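Local coordinates for DUF72 domain-containing protein (Thermotoga maritima, PDB 1VPQ) that is of unknown function but adopts a TIM-barrel-like fold and holds sulfate ions at the C-terminal end of its parallel strands, at residues A[122-133]-A[151-161]. Residues are numbered along the deposited sequence; the frame is centred on the assembly and turned at random.
Sequences MTLAQFPFSFKF and ELAVEFRHYSW. With SO4 (sulfate ion), chain C; SO4 (sulfate ion), chain B.
Arg157 reaches along the loop 127-129 to two sulfate ions. Its CB lies 3.5 Å from Phe127 O and CG meets the edge of the Phe129 ring. Bends at chi2 (90°) and chi3 (84°) then turn the chain, bringing CD to 3.9 Å and NE to 2.9 Å from O4 of the chain C sulfate. Beyond CZ, NH1 donates to O1 of the chain B sulfate and pairs with Glu155 OE2, while NH2 donates nearly straight (175°) to O1 of the chain C ion. Both anions lie in the guanidinium plane at its edge, and Gln126 NE2 sits over one face. Gln126 OE1 turns to Lys84, and Glu155 is paired with Arg203. Lys84, Arg203 and Tyr220 also bind sulfate, probably from the crystallisation liquor, and the site is consistent with an anion-binding pocket of unknown function.

Farther on, the edge of His158 meets the face of Phe129 in a T-shaped stack, its CD2 3.8 Å above the ring centre, and Lys132 CG packs over a face of the imidazole. Ser160 OG, hydrogen-bonded to His158 ND1, accepts a hydrogen bond from Phe133 N at 3.0 Å. Trp161 presents NE1 to Phe131 O at 3.1 Å, approaching from above the carbonyl plane; Phe133 CA covers one indole face and Phe156 CD1 the other. Replacing the indole by an alanine side chain is likely to leave Phe131 O without this donor and to open a gap between Phe133 and Phe156.

Behind these loops, strands 122-126 and 152-155 run parallel, joined by five backbone hydrogen bonds from Thr123 N to Phe127 N. They are the outer members of a beta-alpha-beta unit: helix 135-147 packs on Ala125 and Phe127, while strands 80-84 and 176-181 flank the pair.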
ATOM      1  N   MET A 122      -4.206   7.604   4.319  1.00 32.88           N
ATOM      2  CA  MET A 122      -4.934   6.948   3.227  1.00 32.65           C
ATOM      3  C   MET A 122      -5.357   5.528   3.603  1.00 32.05           C
ATOM      4  O   MET A 122      -4.648   4.832   4.333  1.00 31.58           O
ATOM      5  CB  MET A 122      -4.049   6.904   1.974  1.00 33.00           C
ATOM      6  CG  MET A 122      -4.705   6.396   0.686  1.00 33.81           C
ATOM      7  SD  MET A 122      -5.715   7.599  -0.186  1.00 36.01           S
ATOM      8  CE  MET A 122      -4.617   8.981  -0.474  1.00 35.08           C
ATOM      9  N   THR A 123      -6.523   5.117   3.102  1.00 31.58           N
ATOM     10  CA  THR A 123      -6.985   3.732   3.227  1.00 31.17           C
ATOM     11  C   THR A 123      -6.885   3.042   1.871  1.00 30.54           C
ATOM     12  O   THR A 123      -7.246   3.612   0.849  1.00 30.41           O
ATOM     13  CB  THR A 123      -8.421   3.656   3.788  1.00 31.24           C
ATOM     14  OG1 THR A 123      -8.421   4.163   5.125  1.00 30.84           O
ATOM     15  CG2 THR A 123      -8.937   2.216   3.821  1.00 31.31           C
ATOM     16  N   LEU A 124      -6.379   1.813   1.873  1.00 30.15           N
ATOM     17  CA  LEU A 124      -6.105   1.081   0.639  1.00 29.72           C
ATOM     18  C   LEU A 124      -7.062  -0.082   0.461  1.00 29.68           C
ATOM     19  O   LEU A 124      -7.186  -0.942   1.346  1.00 29.45           O
ATOM     20  CB  LEU A 124      -4.670   0.551   0.638  1.00 29.74           C
ATOM     21  CG  LEU A 124      -4.250  -0.314  -0.556  1.00 29.75           C
ATOM     22  CD1 LEU A 124      -4.154   0.507  -1.843  1.00 30.10           C
ATOM     23  CD2 LEU A 124      -2.935  -1.016  -0.276  1.00 30.28           C
ATOM     24  N   ALA A 125      -7.723  -0.111  -0.694  1.00 29.26           N
ATOM     25  CA  ALA A 125      -8.517  -1.258  -1.105  1.00 29.41           C
ATOM     26  C   ALA A 125      -7.824  -1.928  -2.277  1.00 29.24           C
ATOM     27  O   ALA A 125      -7.889  -1.437  -3.409  1.00 29.04           O
ATOM     28  CB  ALA A 125      -9.932  -0.819  -1.487  1.00 29.70           C
ATOM     29  N   GLN A 126      -7.146  -3.039  -1.994  1.00 29.30           N
ATOM     30  CA  GLN A 126      -6.415  -3.798  -3.015  1.00 29.42           C
ATOM     31  C   GLN A 126      -7.170  -5.079  -3.359  1.00 29.30           C
ATOM     32  O   GLN A 126      -7.391  -5.929  -2.503  1.00 29.10           O
ATOM     33  CB  GLN A 126      -4.981  -4.099  -2.549  1.00 29.75           C
ATOM     34  CG  GLN A 126      -4.200  -5.116  -3.391  1.00 29.77           C
ATOM     35  CD  GLN A 126      -4.305  -6.543  -2.855  1.00 30.73           C
ATOM     36  OE1 GLN A 126      -3.979  -6.802  -1.694  1.00 33.85           O
ATOM     37  NE2 GLN A 126      -4.758  -7.474  -3.699  1.00 29.11           N
ATOM     38  N   PHE A 127      -7.533  -5.208  -4.632  1.00 29.34           N
ATOM     39  CA  PHE A 127      -8.384  -6.288  -5.104  1.00 29.11           C
ATOM     40  C   PHE A 127      -7.587  -7.392  -5.772  1.00 29.25           C
ATOM     41  O   PHE A 127      -6.590  -7.122  -6.431  1.00 29.35           O
ATOM     42  CB  PHE A 127      -9.414  -5.719  -6.070  1.00 29.02           C
ATOM     43  CG  PHE A 127     -10.432  -4.858  -5.397  1.00 28.91           C
ATOM     44  CD1 PHE A 127     -10.185  -3.513  -5.183  1.00 29.83           C
ATOM     45  CD2 PHE A 127     -11.628  -5.404  -4.943  1.00 28.64           C
ATOM     46  CE1 PHE A 127     -11.113  -2.719  -4.541  1.00 29.81           C
ATOM     47  CE2 PHE A 127     -12.562  -4.621  -4.306  1.00 28.88           C
ATOM     48  CZ  PHE A 127     -12.311  -3.277  -4.103  1.00 29.57           C
ATOM     49  N   PRO A 128      -8.026  -8.651  -5.606  1.00 29.53           N
ATOM     50  CA  PRO A 128      -7.268  -9.770  -6.149  1.00 29.49           C
ATOM     51  C   PRO A 128      -7.419  -9.930  -7.667  1.00 29.82           C
ATOM     52  O   PRO A 128      -8.157  -9.169  -8.326  1.00 30.11           O
ATOM     53  CB  PRO A 128      -7.843 -10.978  -5.401  1.00 29.42           C
ATOM     54  CG  PRO A 128      -9.238 -10.587  -5.077  1.00 29.64           C
ATOM     55  CD  PRO A 128      -9.254  -9.092  -4.921  1.00 29.36           C
ATOM     56  N   PHE A 129      -6.694 -10.910  -8.203  1.00 29.97           N
ATOM     57  CA  PHE A 129      -6.688 -11.243  -9.631  1.00 29.92           C
ATOM     58  C   PHE A 129      -8.088 -11.579 -10.133  1.00 29.61           C
ATOM     59  O   PHE A 129      -8.465 -11.194 -11.241  1.00 29.70           O
ATOM     60  CB  PHE A 129      -5.753 -12.428  -9.869  1.00 30.27           C
ATOM     61  CG  PHE A 129      -5.473 -12.707 -11.317  1.00 31.08           C
ATOM     62  CD1 PHE A 129      -4.657 -11.867 -12.050  1.00 32.19           C
ATOM     63  CD2 PHE A 129      -6.013 -13.822 -11.942  1.00 31.79           C
ATOM     64  CE1 PHE A 129      -4.396 -12.124 -13.383  1.00 32.97           C
ATOM     65  CE2 PHE A 129      -5.753 -14.086 -13.276  1.00 32.23           C
ATOM     66  CZ  PHE A 129      -4.943 -13.236 -13.998  1.00 32.47           C
ATOM     67  N   SER A 130      -8.847 -12.283  -9.296  1.00 29.12           N
ATOM     68  CA  SER A 130     -10.225 -12.701  -9.602  1.00 29.01           C
ATOM     69  C   SER A 130     -11.240 -11.560  -9.725  1.00 28.76           C
ATOM     70  O   SER A 130     -12.311 -11.754 -10.276  1.00 28.76           O
ATOM     71  CB  SER A 130     -10.722 -13.657  -8.524  1.00 28.77           C
ATOM     72  OG  SER A 130     -10.671 -13.021  -7.262  1.00 29.08           O
ATOM     73  N   PHE A 131     -10.922 -10.393  -9.180  1.00 28.88           N
ATOM     74  CA  PHE A 131     -11.757  -9.200  -9.349  1.00 28.88           C
ATOM     75  C   PHE A 131     -11.534  -8.659 -10.755  1.00 28.92           C
ATOM     76  O   PHE A 131     -10.438  -8.204 -11.073  1.00 29.07           O
ATOM     77  CB  PHE A 131     -11.376  -8.150  -8.305  1.00 28.79           C
ATOM     78  CG  PHE A 131     -12.327  -6.976  -8.214  1.00 28.40           C
ATOM     79  CD1 PHE A 131     -13.640  -7.152  -7.807  1.00 28.15           C
ATOM     80  CD2 PHE A 131     -11.887  -5.688  -8.466  1.00 28.33           C
ATOM     81  CE1 PHE A 131     -14.509  -6.078  -7.684  1.00 26.62           C
ATOM     82  CE2 PHE A 131     -12.751  -4.605  -8.338  1.00 28.21           C
ATOM     83  CZ  PHE A 131     -14.069  -4.810  -7.949  1.00 27.39           C
ATOM     84  N   LYS A 132     -12.571  -8.722 -11.585  1.00 29.01           N
ATOM     85  CA  LYS A 132     -12.497  -8.314 -12.991  1.00 29.18           C
ATOM     86  C   LYS A 132     -13.425  -7.144 -13.304  1.00 29.14           C
ATOM     87  O   LYS A 132     -14.427  -6.930 -12.631  1.00 28.94           O
ATOM     88  CB  LYS A 132     -12.875  -9.475 -13.918  1.00 29.34           C
ATOM     89  CG  LYS A 132     -12.042 -10.738 -13.763  1.00 30.09           C
ATOM     90  CD  LYS A 132     -12.706 -11.894 -14.512  1.00 32.19           C
ATOM     91  CE  LYS A 132     -11.771 -13.091 -14.687  1.00 33.58           C
ATOM     92  NZ  LYS A 132     -10.888 -13.323 -13.489  1.00 35.89           N
ATOM     93  N   PHE A 133     -13.083  -6.407 -14.353  1.00 29.25           N
ATOM     94  CA  PHE A 133     -13.908  -5.304 -14.816  1.00 29.60           C
ATOM     95  C   PHE A 133     -15.258  -5.831 -15.293  1.00 30.20           C
ATOM     96  O   PHE A 133     -15.329  -6.626 -16.240  1.00 30.58           O
ATOM     97  CB  PHE A 133     -13.231  -4.535 -15.950  1.00 29.30           C
ATOM     98  CG  PHE A 133     -14.039  -3.374 -16.445  1.00 29.21           C
ATOM     99  CD1 PHE A 133     -15.049  -3.563 -17.373  1.00 28.67           C
ATOM    100  CD2 PHE A 133     -13.813  -2.102 -15.958  1.00 29.33           C
ATOM    101  CE1 PHE A 133     -15.813  -2.498 -17.821  1.00 29.21           C
ATOM    102  CE2 PHE A 133     -14.573  -1.035 -16.398  1.00 30.49           C
ATOM    103  CZ  PHE A 133     -15.577  -1.234 -17.338  1.00 29.50           C
ATOM    104  N   GLU A 151     -10.230   9.510   2.939  1.00 28.13           N
ATOM    105  CA  GLU A 151      -9.307   9.311   1.828  1.00 28.01           C
ATOM    106  C   GLU A 151      -9.183   7.828   1.463  1.00 27.78           C
ATOM    107  O   GLU A 151      -8.745   7.022   2.275  1.00 27.26           O
ATOM    108  CB  GLU A 151      -7.932   9.911   2.147  1.00 28.03           C
ATOM    109  CG  GLU A 151      -7.861  11.434   2.031  1.00 28.01           C
ATOM    110  CD  GLU A 151      -7.863  11.947   0.596  1.00 28.55           C
ATOM    111  OE1 GLU A 151      -7.865  11.125  -0.342  1.00 29.50           O
ATOM    112  OE2 GLU A 151      -7.870  13.185   0.402  1.00 28.22           O
ATOM    113  N   LEU A 152      -9.575   7.509   0.228  1.00 28.01           N
ATOM    114  CA  LEU A 152      -9.579   6.148  -0.302  1.00 28.41           C
ATOM    115  C   LEU A 152      -8.725   6.012  -1.569  1.00 28.68           C
ATOM    116  O   LEU A 152      -8.702   6.909  -2.416  1.00 28.36           O
ATOM    117  CB  LEU A 152     -11.019   5.722  -0.620  1.00 28.44           C
ATOM    118  CG  LEU A 152     -11.249   4.243  -0.947  1.00 28.27           C
ATOM    119  CD1 LEU A 152     -10.956   3.357   0.252  1.00 27.99           C
ATOM    120  CD2 LEU A 152     -12.662   4.010  -1.438  1.00 28.34           C
ATOM    121  N   ALA A 153      -8.025   4.880  -1.665  1.00 29.07           N
ATOM    122  CA  ALA A 153      -7.242   4.504  -2.842  1.00 29.54           C
ATOM    123  C   ALA A 153      -7.524   3.063  -3.226  1.00 30.19           C
ATOM    124  O   ALA A 153      -7.738   2.205  -2.356  1.00 29.83           O
ATOM    125  CB  ALA A 153      -5.744   4.689  -2.599  1.00 29.50           C
ATOM    126  N   VAL A 154      -7.530   2.808  -4.536  1.00 30.97           N
ATOM    127  CA  VAL A 154      -7.836   1.475  -5.071  1.00 31.38           C
ATOM    128  C   VAL A 154      -6.742   0.960  -6.024  1.00 31.81           C
ATOM    129  O   VAL A 154      -6.245   1.697  -6.888  1.00 31.11           O
ATOM    130  CB  VAL A 154      -9.238   1.440  -5.778  1.00 31.50           C
ATOM    131  CG1 VAL A 154      -9.421   0.146  -6.584  1.00 31.37           C
ATOM    132  CG2 VAL A 154     -10.377   1.573  -4.752  1.00 30.45           C
ATOM    133  N   GLU A 155      -6.413  -0.321  -5.845  1.00 32.25           N
ATOM    134  CA  GLU A 155      -5.482  -1.062  -6.685  1.00 32.76           C
ATOM    135  C   GLU A 155      -6.166  -2.297  -7.297  1.00 32.85           C
ATOM    136  O   GLU A 155      -6.798  -3.085  -6.581  1.00 33.16           O
ATOM    137  CB  GLU A 155      -4.297  -1.545  -5.832  1.00 33.04           C
ATOM    138  CG  GLU A 155      -3.170  -2.199  -6.623  1.00 33.53           C
ATOM    139  CD  GLU A 155      -2.167  -2.937  -5.743  1.00 34.69           C
ATOM    140  OE1 GLU A 155      -1.898  -2.463  -4.626  1.00 35.38           O
ATOM    141  OE2 GLU A 155      -1.639  -3.990  -6.166  1.00 35.12           O
ATOM    142  N   PHE A 156      -5.983  -2.487  -8.602  1.00 32.84           N
ATOM    143  CA  PHE A 156      -6.455  -3.679  -9.314  1.00 32.54           C
ATOM    144  C   PHE A 156      -5.301  -4.602  -9.685  1.00 32.42           C
ATOM    145  O   PHE A 156      -4.184  -4.147  -9.937  1.00 32.40           O
ATOM    146  CB  PHE A 156      -7.180  -3.292 -10.597  1.00 32.87           C
ATOM    147  CG  PHE A 156      -8.128  -2.152 -10.439  1.00 32.01           C
ATOM    148  CD1 PHE A 156      -9.396  -2.357  -9.911  1.00 32.78           C
ATOM    149  CD2 PHE A 156      -7.762  -0.871 -10.834  1.00 33.60           C
ATOM    150  CE1 PHE A 156     -10.292  -1.285  -9.768  1.00 33.28           C
ATOM    151  CE2 PHE A 156      -8.647   0.204 -10.700  1.00 32.62           C
ATOM    152  CZ  PHE A 156      -9.914  -0.006 -10.169  1.00 32.22           C
ATOM    153  N   ARG A 157      -5.594  -5.900  -9.721  1.00 32.10           N
ATOM    154  CA  ARG A 157      -4.636  -6.922 -10.130  1.00 31.92           C
ATOM    155  C   ARG A 157      -4.910  -7.435 -11.546  1.00 31.87           C
ATOM    156  O   ARG A 157      -3.991  -7.868 -12.235  1.00 32.48           O
ATOM    157  CB  ARG A 157      -4.687  -8.101  -9.161  1.00 31.90           C
ATOM    158  CG  ARG A 157      -3.574  -9.130  -9.370  1.00 32.12           C
ATOM    159  CD  ARG A 157      -2.376  -8.764  -8.548  1.00 32.34           C
ATOM    160  NE  ARG A 157      -2.521  -9.263  -7.182  1.00 32.87           N
ATOM    161  CZ  ARG A 157      -2.053  -8.668  -6.089  1.00 33.51           C
ATOM    162  NH1 ARG A 157      -1.420  -7.503  -6.157  1.00 33.33           N
ATOM    163  NH2 ARG A 157      -2.237  -9.241  -4.910  1.00 34.13           N
ATOM    164  N   HIS A 158      -6.165  -7.379 -11.985  1.00 31.43           N
ATOM    165  CA  HIS A 158      -6.557  -7.981 -13.261  1.00 30.89           C
ATOM    166  C   HIS A 158      -6.455  -6.962 -14.413  1.00 31.04           C
ATOM    167  O   HIS A 158      -6.851  -5.803 -14.259  1.00 30.69           O
ATOM    168  CB  HIS A 158      -7.982  -8.548 -13.144  1.00 30.65           C
ATOM    169  CG  HIS A 158      -8.338  -9.532 -14.217  1.00 29.93           C
ATOM    170  ND1 HIS A 158      -9.167  -9.215 -15.272  1.00 28.26           N
ATOM    171  CD2 HIS A 158      -7.976 -10.826 -14.399  1.00 29.03           C
ATOM    172  CE1 HIS A 158      -9.300 -10.270 -16.056  1.00 28.89           C
ATOM    173  NE2 HIS A 158      -8.587 -11.261 -15.547  1.00 28.07           N
ATOM    174  N   TYR A 159      -5.925  -7.423 -15.551  1.00 30.87           N
ATOM    175  CA  TYR A 159      -5.709  -6.605 -16.750  1.00 30.99           C
ATOM    176  C   TYR A 159      -6.970  -5.880 -17.274  1.00 31.02           C
ATOM    177  O   TYR A 159      -6.888  -4.741 -17.744  1.00 31.18           O
ATOM    178  CB  TYR A 159      -5.094  -7.467 -17.873  1.00 30.91           C
ATOM    179  CG  TYR A 159      -6.079  -8.400 -18.554  1.00 30.75           C
ATOM    180  CD1 TYR A 159      -6.452  -9.614 -17.965  1.00 30.17           C
ATOM    181  CD2 TYR A 159      -6.646  -8.066 -19.781  1.00 29.79           C
ATOM    182  CE1 TYR A 159      -7.357 -10.462 -18.581  1.00 29.96           C
ATOM    183  CE2 TYR A 159      -7.557  -8.908 -20.400  1.00 30.37           C
ATOM    184  CZ  TYR A 159      -7.914 -10.105 -19.796  1.00 30.38           C
ATOM    185  OH  TYR A 159      -8.825 -10.944 -20.412  1.00 30.07           O
ATOM    186  N   SER A 160      -8.122  -6.550 -17.187  1.00 30.93           N
ATOM    187  CA  SER A 160      -9.409  -6.035 -17.673  1.00 30.52           C
ATOM    188  C   SER A 160      -9.746  -4.612 -17.211  1.00 30.77           C
ATOM    189  O   SER A 160     -10.571  -3.933 -17.830  1.00 30.73           O
ATOM    190  CB  SER A 160     -10.536  -6.977 -17.237  1.00 30.48           C
ATOM    191  OG  SER A 160     -10.573  -7.122 -15.828  1.00 29.15           O
ATOM    192  N   TRP A 161      -9.116  -4.181 -16.119  1.00 31.03           N
ATOM    193  CA  TRP A 161      -9.378  -2.879 -15.519  1.00 31.18           C
ATOM    194  C   TRP A 161      -8.643  -1.699 -16.173  1.00 31.38           C
ATOM    195  O   TRP A 161      -9.005  -0.548 -15.929  1.00 31.39           O
ATOM    196  CB  TRP A 161      -9.032  -2.917 -14.024  1.00 30.87           C
ATOM    197  CG  TRP A 161     -10.011  -3.684 -13.182  1.00 30.35           C
ATOM    198  CD1 TRP A 161      -9.846  -4.937 -12.668  1.00 29.67           C
ATOM    199  CD2 TRP A 161     -11.297  -3.236 -12.733  1.00 29.93           C
ATOM    200  NE1 TRP A 161     -10.948  -5.298 -11.945  1.00 28.78           N
ATOM    201  CE2 TRP A 161     -11.858  -4.276 -11.971  1.00 29.02           C
ATOM    202  CE3 TRP A 161     -12.037  -2.057 -12.916  1.00 29.87           C
ATOM    203  CZ2 TRP A 161     -13.118  -4.179 -11.385  1.00 28.93           C
ATOM    204  CZ3 TRP A 161     -13.290  -1.959 -12.331  1.00 29.70           C
ATOM    205  CH2 TRP A 161     -13.816  -3.016 -11.573  1.00 29.73           C
TER
HETATM  206  S   SO4 C 263      -3.832 -12.408  -5.968  1.00 42.12           S
HETATM  207  O1  SO4 C 263      -3.889 -11.933  -4.589  1.00 41.66           O
HETATM  208  O2  SO4 C 263      -4.040 -13.844  -6.016  1.00 42.36           O
HETATM  209  O3  SO4 C 263      -4.888 -11.781  -6.749  1.00 43.40           O
HETATM  210  O4  SO4 C 263      -2.539 -12.089  -6.560  1.00 42.25           O
HETATM  211  S   SO4 B 262      -0.482  -7.273  -2.100  1.00 49.31           S
HETATM  212  O1  SO4 B 262      -1.117  -6.528  -3.184  1.00 50.28           O
HETATM  213  O2  SO4 B 262      -1.232  -8.490  -1.814  1.00 50.49           O
HETATM  214  O3  SO4 B 262       0.866  -7.622  -2.520  1.00 49.70           O
HETATM  215  O4  SO4 B 262      -0.469  -6.452  -0.894  1.00 49.48           O
HETATM  216  O   HOH W   1      -8.366  -6.814  -9.596  1.00 17.10           O
HETATM  217  O   HOH W   2      -8.694 -13.939 -15.950  1.00 31.84           O